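Local coordinates for protein poly-beta-hydroxybuterate polymerase (Cupriavidus necator, PDB 5T6O) that polymerises hydroxybutyrate units without a template into polyhydroxybutyrate, probably by acyl transfer, the chain here being its catalytic domain of alpha/beta hydrolase fold, at residues 16-20 against 21-25; 82-85 against 86-89; 210-213 against 214-218; 237-240 against 241-245; 287-290 against 291-294. The protein carries 1 engineered substitution. All coordinates share one frame; numbering follows the deposited sequence.

Interaction 1 of 5, residues 16-20 against 21-25. With SO4 (sulfate ion), chain C.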
loop_
_atom_site.group_PDB
_atom_site.type_symbol
_atom_site.label_atom_id
_atom_site.label_comp_id
_atom_site.label_asym_id
_atom_site.label_seq_id
_atom_site.Cartn_x
_atom_site.Cartn_y
_atom_site.Cartn_z
ATOM N N VAL A 16 8.522 -44.534 11.453
ATOM C CA VAL A 16 7.724 -44.688 10.238
ATOM C C VAL A 16 6.827 -45.905 10.411
ATOM O O VAL A 16 7.311 -47.003 10.721
ATOM C CB VAL A 16 8.628 -44.858 9.003
ATOM C CG1 VAL A 16 7.794 -45.170 7.742
ATOM C CG2 VAL A 16 9.538 -43.642 8.778
ATOM N N VAL A 17 5.518 -45.726 10.213
ATOM C CA VAL A 17 4.558 -46.825 10.317
ATOM C C VAL A 17 3.919 -47.174 8.978
ATOM O O VAL A 17 3.161 -48.154 8.901
ATOM C CB VAL A 17 3.473 -46.545 11.383
ATOM C CG1 VAL A 17 4.087 -46.496 12.787
ATOM C CG2 VAL A 17 2.705 -45.238 11.102
ATOM N N PHE A 18 4.211 -46.424 7.922
ATOM C CA PHE A 18 3.633 -46.679 6.611
ATOM C C PHE A 18 4.452 -45.905 5.593
ATOM O O PHE A 18 4.946 -44.813 5.887
ATOM C CB PHE A 18 2.158 -46.246 6.537
ATOM C CG PHE A 18 1.584 -46.316 5.142
ATOM C CD1 PHE A 18 1.154 -47.522 4.626
ATOM C CD2 PHE A 18 1.501 -45.175 4.339
ATOM C CE1 PHE A 18 0.644 -47.600 3.331
ATOM C CE2 PHE A 18 0.987 -45.251 3.029
ATOM C CZ PHE A 18 0.560 -46.462 2.537
ATOM N N GLU A 19 4.562 -46.451 4.385
ATOM C CA GLU A 19 5.205 -45.686 3.327
ATOM C C GLU A 19 4.687 -46.155 1.979
ATOM O O GLU A 19 4.396 -47.343 1.780
ATOM C CB GLU A 19 6.742 -45.805 3.389
ATOM C CG GLU A 19 7.279 -47.177 3.054
ATOM C CD GLU A 19 8.770 -47.348 3.400
ATOM O OE1 GLU A 19 9.297 -46.569 4.220
ATOM O OE2 GLU A 19 9.408 -48.279 2.861
ATOM N N ASN A 20 4.583 -45.213 1.047
ATOM C CA ASN A 20 4.356 -45.566 -0.353
ATOM C C ASN A 20 5.235 -44.647 -1.195
ATOM O O ASN A 20 6.176 -44.022 -0.693
ATOM C CB ASN A 20 2.855 -45.518 -0.713
ATOM C CG ASN A 20 2.258 -44.108 -0.695
ATOM O OD1 ASN A 20 2.957 -43.104 -0.555
ATOM N ND2 ASN A 20 0.935 -44.039 -0.844
ATOM N N GLU A 21 4.938 -44.558 -2.490
ATOM C CA GLU A 21 5.802 -43.788 -3.371
ATOM C C GLU A 21 5.787 -42.309 -3.026
ATOM O O GLU A 21 6.759 -41.603 -3.321
ATOM C CB GLU A 21 5.395 -43.994 -4.833
ATOM C CG GLU A 21 5.699 -45.391 -5.364
ATOM C CD GLU A 21 7.168 -45.765 -5.225
ATOM O OE1 GLU A 21 8.029 -44.924 -5.563
ATOM O OE2 GLU A 21 7.462 -46.894 -4.768
ATOM N N TYR A 22 4.725 -41.838 -2.382
ATOM C CA TYR A 22 4.507 -40.413 -2.184
ATOM C C TYR A 22 4.936 -39.913 -0.817
ATOM O O TYR A 22 5.265 -38.731 -0.687
ATOM C CB TYR A 22 3.024 -40.075 -2.386
ATOM C CG TYR A 22 2.551 -40.327 -3.792
ATOM C CD1 TYR A 22 2.133 -41.596 -4.195
ATOM C CD2 TYR A 22 2.532 -39.295 -4.736
ATOM C CE1 TYR A 22 1.705 -41.832 -5.495
ATOM C CE2 TYR A 22 2.107 -39.528 -6.046
ATOM C CZ TYR A 22 1.697 -40.789 -6.413
ATOM O OH TYR A 22 1.270 -41.009 -7.708
ATOM N N PHE A 23 4.929 -40.759 0.210
ATOM C CA PHE A 23 5.196 -40.246 1.550
ATOM C C PHE A 23 5.465 -41.393 2.516
ATOM O O PHE A 23 5.219 -42.567 2.218
ATOM C CB PHE A 23 4.026 -39.401 2.063
ATOM C CG PHE A 23 2.855 -40.216 2.544
ATOM C CD1 PHE A 23 2.052 -40.897 1.646
ATOM C CD2 PHE A 23 2.544 -40.276 3.898
ATOM C CE1 PHE A 23 0.970 -41.644 2.098
ATOM C CE2 PHE A 23 1.467 -41.011 4.353
ATOM C CZ PHE A 23 0.679 -41.694 3.460
ATOM N N GLN A 24 6.002 -41.021 3.679
ATOM C CA GLN A 24 6.077 -41.877 4.854
ATOM C C GLN A 24 5.187 -41.301 5.948
ATOM O O GLN A 24 5.180 -40.086 6.177
ATOM C CB GLN A 24 7.508 -41.978 5.381
ATOM C CG GLN A 24 8.442 -42.753 4.473
ATOM C CD GLN A 24 9.830 -42.860 5.039
ATOM O OE1 GLN A 24 10.440 -41.853 5.429
ATOM N NE2 GLN A 24 10.340 -44.097 5.117
ATOM N N LEU A 25 4.437 -42.163 6.628
ATOM C CA LEU A 25 3.652 -41.726 7.774
ATOM C C LEU A 25 4.488 -41.918 9.035
ATOM O O LEU A 25 4.891 -43.043 9.341
ATOM C CB LEU A 25 2.343 -42.501 7.896
ATOM C CG LEU A 25 1.396 -41.902 8.950
ATOM C CD1 LEU A 25 0.907 -40.529 8.520
ATOM C CD2 LEU A 25 0.218 -42.845 9.198
HETATM S S SO4 C . -0.535 -47.709 -1.477
HETATM O O1 SO4 C . -1.658 -48.442 -2.046
HETATM O O2 SO4 C . -0.960 -46.346 -1.126
HETATM O O3 SO4 C . 0.564 -47.664 -2.430
HETATM O O4 SO4 C . -0.081 -48.413 -0.283
#
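F23 and Y22 both turn their backbone N-H groups toward the side-chain oxygen of N20, and this fixes the turn. Y22 N lies 2.8 Å from N20 OD1, standing above the amide's carbonyl plane, while F23 N at 3.2 Å from N20 OD1 arrives nearly in line with the C=O bond, though this longer bond is bent at the hydrogen. N20 CG sits between backbone N and carbonyl carbon (chi1 68°), which swings the amide inward over the turn. Its other end, ND2, gives a straight bond of 3.0 Å to O2 of a sulfate, probably from the crystallisation liquor, that R99 also binds.

The backbone bonds are ordinary: N20 N reaches F23 O at 3.0 Å, and V17 N reaches L25 O at 2.9 Å. E19 and Q24, a non-hydrogen-bonded antiparallel pair, lie side by side pointing the same way, and Q24 NE2 donates to E19 OE1 at 2.8 Å with the oxygen in its amide plane. R383 forms a salt bridge to that carboxylate.

Apolar contact lies on the other face. F23 CZ meets F18 CE2 at 3.6 Å, the rings inclined at 49°, and V17 CG2 touches L25 CD2.

This is a beta hairpin of strands 14-19 and 23-28, whose turn is closed by an Asx turn at N20.

Interaction 2 of 5, residues 82-85 against 86-89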
loop_
_atom_site.group_PDB
_atom_site.type_symbol
_atom_site.label_atom_id
_atom_site.label_comp_id
_atom_site.label_asym_id
_atom_site.label_seq_id
_atom_site.Cartn_x
_atom_site.Cartn_y
_atom_site.Cartn_z
ATOM N N ALA A 82 12.979 -38.887 -10.841
ATOM C CA ALA A 82 12.518 -38.956 -12.225
ATOM C C ALA A 82 11.279 -39.827 -12.371
ATOM O O ALA A 82 10.428 -39.557 -13.229
ATOM C CB ALA A 82 13.643 -39.478 -13.116
ATOM N N SER A 83 11.146 -40.862 -11.536
ATOM C CA SER A 83 10.007 -41.766 -11.649
ATOM C C SER A 83 8.692 -41.061 -11.366
ATOM O O SER A 83 7.636 -41.548 -11.786
ATOM C CB SER A 83 10.172 -42.952 -10.691
ATOM O OG SER A 83 10.143 -42.524 -9.336
ATOM N N MET A 84 8.730 -39.924 -10.668
ATOM C CA MET A 84 7.528 -39.192 -10.312
ATOM C C MET A 84 7.368 -37.900 -11.106
ATOM O O MET A 84 6.514 -37.080 -10.764
ATOM C CB MET A 84 7.534 -38.906 -8.810
ATOM C CG MET A 84 7.550 -40.192 -7.982
ATOM S SD MET A 84 7.744 -39.827 -6.232
ATOM C CE MET A 84 6.193 -39.006 -5.861
ATOM N N ALA A 85 8.145 -37.716 -12.172
ATOM C CA ALA A 85 8.095 -36.471 -12.940
ATOM C C ALA A 85 6.730 -36.209 -13.573
ATOM O O ALA A 85 6.473 -35.079 -14.008
ATOM C CB ALA A 85 9.174 -36.495 -14.024
ATOM N N GLY A 86 5.853 -37.210 -13.638
ATOM C CA GLY A 86 4.507 -37.027 -14.143
ATOM C C GLY A 86 3.407 -37.014 -13.107
ATOM O O GLY A 86 2.227 -37.058 -13.483
ATOM N N SER A 87 3.737 -36.948 -11.816
ATOM C CA SER A 87 2.727 -36.965 -10.765
ATOM C C SER A 87 1.882 -35.697 -10.798
ATOM O O SER A 87 2.386 -34.605 -11.061
ATOM C CB SER A 87 3.385 -37.089 -9.390
ATOM O OG SER A 87 4.219 -38.233 -9.326
ATOM N N THR A 88 0.600 -35.845 -10.485
ATOM C CA THR A 88 -0.374 -34.772 -10.606
ATOM C C THR A 88 -0.836 -34.309 -9.235
ATOM O O THR A 88 -0.600 -34.965 -8.217
ATOM C CB THR A 88 -1.584 -35.229 -11.421
ATOM O OG1 THR A 88 -2.258 -36.275 -10.701
ATOM C CG2 THR A 88 -1.140 -35.743 -12.779
ATOM N N TRP A 89 -1.529 -33.168 -9.229
ATOM C CA TRP A 89 -2.180 -32.715 -8.003
ATOM C C TRP A 89 -3.132 -33.782 -7.473
ATOM O O TRP A 89 -3.157 -34.050 -6.267
ATOM C CB TRP A 89 -2.916 -31.396 -8.254
ATOM C CG TRP A 89 -3.782 -30.911 -7.109
ATOM C CD1 TRP A 89 -5.104 -31.194 -6.907
ATOM C CD2 TRP A 89 -3.392 -30.034 -6.044
ATOM N NE1 TRP A 89 -5.560 -30.556 -5.778
ATOM C CE2 TRP A 89 -4.530 -29.840 -5.227
ATOM C CE3 TRP A 89 -2.190 -29.398 -5.695
ATOM C CZ2 TRP A 89 -4.503 -29.038 -4.089
ATOM C CZ3 TRP A 89 -2.162 -28.600 -4.565
ATOM C CH2 TRP A 89 -3.316 -28.427 -3.771
HETATM O O HOH W 1 5.664 -39.990 -13.053
#
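S87 reaches back to the carbonyl of M84 with its backbone: S87 N donates to M84 O at 3.0 Å, almost straight at 167°, from well above the carbonyl plane. The hydroxyl comes to the same oxygen, S87 OG lying 2.9 Å from M84 O, though its proton has another acceptor within reach. With OG turned anti to the carbonyl carbon (chi1 -56°), it also rests against M84 CB at 3.4 Å.

These contacts close a type I beta turn over A85 and G86. A water accepts from G86 N at 2.8 Å and donates to S83 O, tying the middle of the turn to the residue before it, and A85 N bonds to A82 O. Farther out, Y22 and Y92 pack on both M84 and S87. T88 is the N-cap of helix 89-108, its OG1 taking the N-H of D91.

Serine's N-H thus secures the turn, and its hydroxyl sits near enough to share the same carbonyl, while water serves the amide that the turn leaves over.

Interaction 3 of 5, residues 210-213 against 214-218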
loop_
_atom_site.group_PDB
_atom_site.type_symbol
_atom_site.label_atom_id
_atom_site.label_comp_id
_atom_site.label_asym_id
_atom_site.label_seq_id
_atom_site.Cartn_x
_atom_site.Cartn_y
_atom_site.Cartn_z
ATOM N N ASN A 210 23.929 -15.611 1.126
ATOM C CA ASN A 210 25.087 -14.907 1.654
ATOM C C ASN A 210 24.702 -13.536 2.205
ATOM O O ASN A 210 25.242 -13.089 3.228
ATOM C CB ASN A 210 26.134 -14.790 0.551
ATOM C CG ASN A 210 27.493 -14.457 1.074
ATOM O OD1 ASN A 210 27.919 -13.311 1.007
ATOM N ND2 ASN A 210 28.190 -15.455 1.603
ATOM N N TYR A 211 23.770 -12.852 1.543
ATOM C CA TYR A 211 23.344 -11.541 2.025
ATOM C C TYR A 211 22.625 -11.652 3.368
ATOM O O TYR A 211 22.909 -10.889 4.302
ATOM C CB TYR A 211 22.431 -10.863 1.005
ATOM C CG TYR A 211 21.838 -9.588 1.575
ATOM C CD1 TYR A 211 22.581 -8.416 1.613
ATOM C CD2 TYR A 211 20.558 -9.576 2.115
ATOM C CE1 TYR A 211 22.061 -7.255 2.157
ATOM C CE2 TYR A 211 20.025 -8.407 2.673
ATOM C CZ TYR A 211 20.788 -7.259 2.684
ATOM O OH TYR A 211 20.279 -6.100 3.221
ATOM N N LEU A 212 21.676 -12.582 3.474
ATOM C CA LEU A 212 20.885 -12.691 4.698
ATOM C C LEU A 212 21.763 -13.068 5.883
ATOM O O LEU A 212 21.583 -12.547 6.991
ATOM C CB LEU A 212 19.778 -13.728 4.517
ATOM C CG LEU A 212 18.719 -13.345 3.490
ATOM C CD1 LEU A 212 17.734 -14.480 3.323
ATOM C CD2 LEU A 212 18.029 -12.044 3.932
ATOM N N LYS A 213 22.715 -13.976 5.665
ATOM C CA LYS A 213 23.561 -14.439 6.764
ATOM C C LYS A 213 24.458 -13.334 7.293
ATOM O O LYS A 213 24.772 -13.318 8.486
ATOM C CB LYS A 213 24.390 -15.638 6.318
ATOM C CG LYS A 213 23.524 -16.850 6.083
ATOM C CD LYS A 213 24.328 -18.127 5.932
ATOM C CE LYS A 213 23.379 -19.310 5.823
ATOM N NZ LYS A 213 24.062 -20.612 6.004
ATOM N N GLY A 214 24.865 -12.395 6.448
ATOM C CA GLY A 214 25.800 -11.383 6.894
ATOM C C GLY A 214 25.187 -10.041 7.249
ATOM O O GLY A 214 25.861 -9.182 7.827
ATOM N N ASN A 215 23.918 -9.828 6.913
ATOM C CA ASN A 215 23.356 -8.499 7.037
ATOM C C ASN A 215 21.980 -8.454 7.679
ATOM O O ASN A 215 21.396 -7.367 7.757
ATOM C CB ASN A 215 23.303 -7.836 5.655
ATOM C CG ASN A 215 24.667 -7.759 5.016
ATOM O OD1 ASN A 215 25.429 -6.823 5.267
ATOM N ND2 ASN A 215 25.004 -8.765 4.208
ATOM N N THR A 216 21.448 -9.584 8.129
ATOM C CA THR A 216 20.144 -9.667 8.765
ATOM C C THR A 216 20.221 -10.669 9.903
ATOM O O THR A 216 21.130 -11.507 9.945
ATOM C CB THR A 216 19.042 -10.134 7.801
ATOM O OG1 THR A 216 19.151 -11.555 7.632
ATOM C CG2 THR A 216 19.120 -9.407 6.444
ATOM N N PRO A 217 19.243 -10.637 10.827
ATOM C CA PRO A 217 19.159 -11.689 11.848
ATOM C C PRO A 217 18.305 -12.884 11.440
ATOM O O PRO A 217 17.825 -13.605 12.320
ATOM C CB PRO A 217 18.528 -10.956 13.039
ATOM C CG PRO A 217 17.617 -9.961 12.385
ATOM C CD PRO A 217 18.374 -9.483 11.152
ATOM N N VAL A 218 18.081 -13.113 10.146
ATOM C CA VAL A 218 17.318 -14.313 9.784
ATOM C C VAL A 218 18.030 -15.536 10.361
ATOM O O VAL A 218 19.261 -15.663 10.212
ATOM C CB VAL A 218 17.166 -14.420 8.255
ATOM C CG1 VAL A 218 16.476 -15.725 7.871
ATOM C CG2 VAL A 218 16.386 -13.203 7.711
#
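The tail of helix 202-215 unwinds here, and side chains of N215 and T216 take up carbonyls that the loosening backbone grips only weakly. N215 ND2 donates to Y211 O at 3.0 Å, in the carbonyl plane and on a lone pair, with an N-H...O angle of 161°; the backbone bond from N215 N to that oxygen is weak. The same asparagine lies on the Y211 ring: its CB stands over one face, 4.1 Å from the ring centroid, in a CH-pi contact, and the amide runs within 16° of the ring plane.

One residue on, T216 OG1 donates to L212 O at 2.7 Å and accepts from V218 N at 3.1 Å, linking the L212 carbonyl to the outgoing chain. The threonine's chi1 of 78° turns OG1 back toward the helix and leaves CG2 to touch L212 CD2 at 3.8 Å and to approach the Y211 ring obliquely.

The surroundings are an interface: N210 OD1 accepts from A180 N of the second subunit, while T216 packs on A338 of the third. The arrangement is a helix C-terminal exit reinforced by side chains, leading through an ST turn at T216 into the loop before helix 220-227.

Interaction 4 of 5, residues 237-240 against 241-245. With SO4 (sulfate ion), chain D.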
loop_
_atom_site.group_PDB
_atom_site.type_symbol
_atom_site.label_atom_id
_atom_site.label_comp_id
_atom_site.label_asym_id
_atom_site.label_seq_id
_atom_site.Cartn_x
_atom_site.Cartn_y
_atom_site.Cartn_z
ATOM N N TYR A 237 2.949 -28.891 -10.040
ATOM C CA TYR A 237 3.302 -27.477 -9.962
ATOM C C TYR A 237 2.459 -26.652 -10.931
ATOM O O TYR A 237 1.996 -25.557 -10.594
ATOM C CB TYR A 237 4.810 -27.376 -10.237
ATOM C CG TYR A 237 5.489 -26.023 -10.300
ATOM C CD1 TYR A 237 4.935 -24.891 -9.732
ATOM C CD2 TYR A 237 6.724 -25.901 -10.935
ATOM C CE1 TYR A 237 5.586 -23.664 -9.811
ATOM C CE2 TYR A 237 7.379 -24.688 -11.016
ATOM C CZ TYR A 237 6.802 -23.569 -10.464
ATOM O OH TYR A 237 7.458 -22.357 -10.550
ATOM N N CYS A 238 2.225 -27.181 -12.135
ATOM C CA CYS A 238 1.376 -26.506 -13.115
ATOM C C CYS A 238 -0.033 -26.297 -12.571
ATOM O O CYS A 238 -0.589 -25.190 -12.638
ATOM C CB CYS A 238 1.352 -27.335 -14.404
ATOM S SG CYS A 238 0.210 -26.775 -15.692
ATOM N N TRP A 239 -0.629 -27.359 -12.026
ATOM C CA TRP A 239 -2.004 -27.281 -11.529
ATOM C C TRP A 239 -2.104 -26.303 -10.372
ATOM O O TRP A 239 -3.008 -25.463 -10.327
ATOM C CB TRP A 239 -2.478 -28.673 -11.094
ATOM C CG TRP A 239 -3.937 -28.771 -10.764
ATOM C CD1 TRP A 239 -4.923 -29.297 -11.554
ATOM C CD2 TRP A 239 -4.582 -28.337 -9.556
ATOM N NE1 TRP A 239 -6.139 -29.213 -10.911
ATOM C CE2 TRP A 239 -5.956 -28.626 -9.688
ATOM C CE3 TRP A 239 -4.132 -27.729 -8.381
ATOM C CZ2 TRP A 239 -6.883 -28.328 -8.689
ATOM C CZ3 TRP A 239 -5.056 -27.433 -7.393
ATOM C CH2 TRP A 239 -6.416 -27.734 -7.558
ATOM N N TYR A 240 -1.181 -26.410 -9.413
ATOM C CA TYR A 240 -1.190 -25.513 -8.260
ATOM C C TYR A 240 -1.079 -24.053 -8.690
ATOM O O TYR A 240 -1.889 -23.212 -8.284
ATOM C CB TYR A 240 -0.048 -25.913 -7.327
ATOM C CG TYR A 240 0.019 -25.132 -6.038
ATOM C CD1 TYR A 240 -1.095 -25.010 -5.212
ATOM C CD2 TYR A 240 1.207 -24.545 -5.634
ATOM C CE1 TYR A 240 -1.024 -24.298 -4.024
ATOM C CE2 TYR A 240 1.285 -23.827 -4.448
ATOM C CZ TYR A 240 0.169 -23.711 -3.651
ATOM O OH TYR A 240 0.255 -22.995 -2.470
ATOM N N LEU A 241 -0.103 -23.734 -9.545
ATOM C CA LEU A 241 0.053 -22.357 -10.012
ATOM C C LEU A 241 -1.188 -21.883 -10.762
ATOM O O LEU A 241 -1.669 -20.768 -10.543
ATOM C CB LEU A 241 1.285 -22.259 -10.913
ATOM C CG LEU A 241 2.164 -21.017 -10.915
ATOM C CD1 LEU A 241 2.613 -20.689 -9.500
ATOM C CD2 LEU A 241 3.373 -21.258 -11.825
ATOM N N ARG A 242 -1.716 -22.718 -11.663
ATOM C CA ARG A 242 -2.825 -22.290 -12.514
ATOM C C ARG A 242 -4.099 -22.052 -11.712
ATOM O O ARG A 242 -4.749 -21.007 -11.859
ATOM C CB ARG A 242 -3.081 -23.341 -13.599
ATOM C CG ARG A 242 -4.351 -23.103 -14.420
ATOM C CD ARG A 242 -4.411 -24.121 -15.549
ATOM N NE ARG A 242 -3.392 -23.841 -16.555
ATOM C CZ ARG A 242 -3.075 -24.668 -17.545
ATOM N NH1 ARG A 242 -3.674 -25.850 -17.635
ATOM N NH2 ARG A 242 -2.153 -24.320 -18.431
ATOM N N HIS A 243 -4.481 -23.010 -10.863
ATOM C CA HIS A 243 -5.833 -23.025 -10.316
ATOM C C HIS A 243 -5.942 -22.335 -8.963
ATOM O O HIS A 243 -7.061 -22.151 -8.468
ATOM C CB HIS A 243 -6.342 -24.468 -10.212
ATOM C CG HIS A 243 -6.538 -25.124 -11.547
ATOM N ND1 HIS A 243 -7.510 -24.720 -12.435
ATOM C CD2 HIS A 243 -5.871 -26.138 -12.155
ATOM C CE1 HIS A 243 -7.442 -25.463 -13.527
ATOM N NE2 HIS A 243 -6.452 -26.328 -13.385
ATOM N N THR A 244 -4.819 -21.948 -8.358
ATOM C CA THR A 244 -4.880 -21.169 -7.127
ATOM C C THR A 244 -4.346 -19.756 -7.363
ATOM O O THR A 244 -5.137 -18.821 -7.537
ATOM C CB THR A 244 -4.142 -21.897 -5.984
ATOM O OG1 THR A 244 -2.728 -21.925 -6.218
ATOM C CG2 THR A 244 -4.640 -23.324 -5.857
ATOM N N TYR A 245 -3.021 -19.585 -7.421
ATOM C CA TYR A 245 -2.458 -18.246 -7.576
ATOM C C TYR A 245 -3.021 -17.507 -8.787
ATOM O O TYR A 245 -3.297 -16.305 -8.711
ATOM C CB TYR A 245 -0.935 -18.319 -7.681
ATOM C CG TYR A 245 -0.263 -18.583 -6.364
ATOM C CD1 TYR A 245 0.056 -17.535 -5.500
ATOM C CD2 TYR A 245 0.057 -19.875 -5.975
ATOM C CE1 TYR A 245 0.676 -17.778 -4.292
ATOM C CE2 TYR A 245 0.669 -20.121 -4.770
ATOM C CZ TYR A 245 0.978 -19.072 -3.934
ATOM O OH TYR A 245 1.597 -19.326 -2.734
HETATM S S SO4 D . -5.314 -28.863 -15.815
HETATM O O1 SO4 D . -6.684 -29.344 -15.658
HETATM O O2 SO4 D . -5.337 -27.396 -15.801
HETATM O O3 SO4 D . -4.726 -29.347 -17.064
HETATM O O4 SO4 D . -4.481 -29.392 -14.735
#
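Aromatic packing along a single helix, 234-246, makes this contact, on the insertion between core strands 140-146 and 272-277, where alpha/beta hydrolases carry their cap. H243 lies over one face of W239: its CB sits 4.0 Å from the centroid of the six-membered ring, and its CD2 comes within 3.3 Å of W239 NE1. The two rings are oblique, and W89, outside the helix, stacks on W239.

The imidazole points onward to a sulfate, probably from the crystallisation liquor. H243 NE2 and R242 NH1 each donate to sulfate O2 at 2.9 Å. C182, in disulfide with C238, also binds the ion through its N, while E249 holds H243 ND1 and A180 O takes R242 NH2. C238 SG lies over one face of the guanidinium.

Regular i to i+4 bonds run through the helix until a pi-type widening at 241-245. T244 OG1 doubles its own N-H, the two reaching Y240 O from opposite faces of the carbonyl plane, the hydroxyl at 2.6 Å. The threonine's chi1 of 69° sets OG1 over one face of the Y240 ring. Y245 brings an edge toward the face of Y240, an offset edge-to-face pair. Y237 OH bonds to D201 of the second subunit.

Interaction 5 of 5, residues 287-290 against 291-294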
loop_
_atom_site.group_PDB
_atom_site.type_symbol
_atom_site.label_atom_id
_atom_site.label_comp_id
_atom_site.label_asym_id
_atom_site.label_seq_id
_atom_site.Cartn_x
_atom_site.Cartn_y
_atom_site.Cartn_z
ATOM N N ALA A 287 -5.235 -12.839 3.744
ATOM C CA ALA A 287 -5.564 -13.935 2.836
ATOM C C ALA A 287 -5.946 -15.184 3.614
ATOM O O ALA A 287 -6.916 -15.864 3.265
ATOM C CB ALA A 287 -4.384 -14.222 1.900
ATOM N N ALA A 288 -5.201 -15.499 4.679
ATOM C CA ALA A 288 -5.634 -16.563 5.580
ATOM C C ALA A 288 -7.015 -16.266 6.142
ATOM O O ALA A 288 -7.870 -17.157 6.205
ATOM C CB ALA A 288 -4.631 -16.742 6.719
ATOM N N TYR A 289 -7.257 -15.011 6.540
ATOM C CA TYR A 289 -8.547 -14.658 7.129
ATOM C C TYR A 289 -9.686 -14.896 6.153
ATOM O O TYR A 289 -10.808 -15.221 6.568
ATOM C CB TYR A 289 -8.546 -13.199 7.581
ATOM C CG TYR A 289 -9.810 -12.806 8.311
ATOM C CD1 TYR A 289 -9.965 -13.103 9.657
ATOM C CD2 TYR A 289 -10.846 -12.151 7.655
ATOM C CE1 TYR A 289 -11.113 -12.762 10.334
ATOM C CE2 TYR A 289 -12.016 -11.805 8.329
ATOM C CZ TYR A 289 -12.132 -12.115 9.674
ATOM O OH TYR A 289 -13.268 -11.788 10.376
ATOM N N ALA A 290 -9.423 -14.717 4.853
ATOM C CA ALA A 290 -10.441 -14.938 3.841
ATOM C C ALA A 290 -11.002 -16.358 3.871
ATOM O O ALA A 290 -12.100 -16.584 3.350
ATOM C CB ALA A 290 -9.873 -14.615 2.456
ATOM N N SER A 291 -10.288 -17.323 4.467
ATOM C CA SER A 291 -10.873 -18.652 4.638
ATOM C C SER A 291 -12.150 -18.621 5.470
ATOM O O SER A 291 -12.977 -19.527 5.332
ATOM C CB SER A 291 -9.870 -19.611 5.286
ATOM O OG SER A 291 -8.719 -19.766 4.471
ATOM N N THR A 292 -12.339 -17.610 6.328
ATOM C CA THR A 292 -13.544 -17.585 7.155
ATOM C C THR A 292 -14.806 -17.369 6.331
ATOM O O THR A 292 -15.909 -17.612 6.832
ATOM C CB THR A 292 -13.475 -16.489 8.227
ATOM O OG1 THR A 292 -13.340 -15.205 7.606
ATOM C CG2 THR A 292 -12.313 -16.725 9.182
ATOM N N ALA A 293 -14.674 -16.910 5.097
ATOM C CA ALA A 293 -15.827 -16.720 4.228
ATOM C C ALA A 293 -16.207 -17.981 3.466
ATOM O O ALA A 293 -17.255 -17.995 2.814
ATOM C CB ALA A 293 -15.551 -15.592 3.229
ATOM N N LEU A 294 -15.381 -19.029 3.531
ATOM C CA LEU A 294 -15.522 -20.228 2.713
ATOM C C LEU A 294 -15.994 -21.445 3.489
ATOM O O LEU A 294 -16.640 -22.317 2.908
ATOM C CB LEU A 294 -14.175 -20.591 2.068
ATOM C CG LEU A 294 -13.447 -19.486 1.319
ATOM C CD1 LEU A 294 -12.108 -20.004 0.784
ATOM C CD2 LEU A 294 -14.354 -19.007 0.182
HETATM O O HOH W 2 -7.637 -18.311 2.338
HETATM O O HOH W 3 -6.624 -20.161 5.838
#
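Y289 O is gripped twice by T292. The hydroxyl OG1 donates to it at 2.7 Å, almost collinear with the carbonyl bond, and T292 N donates to Y289 O at 2.8 Å from above the carbonyl plane, with a straight N-H. A chi1 of 60° swings OG1 back over the preceding turn. The same oxygen then stands over one face of the Y289 ring, offset toward its rim, nearest to Y289 CE2 at 3.7 Å.

Two further backbone bonds step along the turn: S291 N to A288 O at 3.0 Å, and A293 N to A290 O at 3.1 Å. Each spans three residues, and in both the donor sits above the carbonyl plane. S291 OG is linked by a water, 2.8 Å from that hydroxyl, to A287 O, to which the water donates at 2.7 Å; this helical carbonyl thus has a solvent partner.

Beyond, Y289 OH bonds to P330 O and its ring meets F301 edge-to-face, while A290 packs on D151.

Helix 285-289 passes here into a 3-10 turn at 291-293, part of the right-handed beta-alpha-beta crossover usual in alpha/beta hydrolases, from strand 272-277 to the neighbouring parallel strand 299-304.

Along the chain the five contacts follow one another without interleaving. Interaction 1 is the hairpin near the edge of the mixed sheet, and interaction 2 precedes helix 89-108; their centres lie 17 Å apart, and Y22 of the first packs on M84 of the second. Interaction 2 touches interaction 4 in turn, W89 lying against W239 and Y240, so hairpin, loop and helix 234-246 form one continuous packed path. Interaction 3 is remote, about 18 Å from interaction 4 between nearest atoms, yet both face the second subunit. Interaction 5, in the crossover between strands 272-277 and 299-304, comes within about 9 Å of interaction 4. Helix 234-246 thus joins the hairpin side to the second subunit.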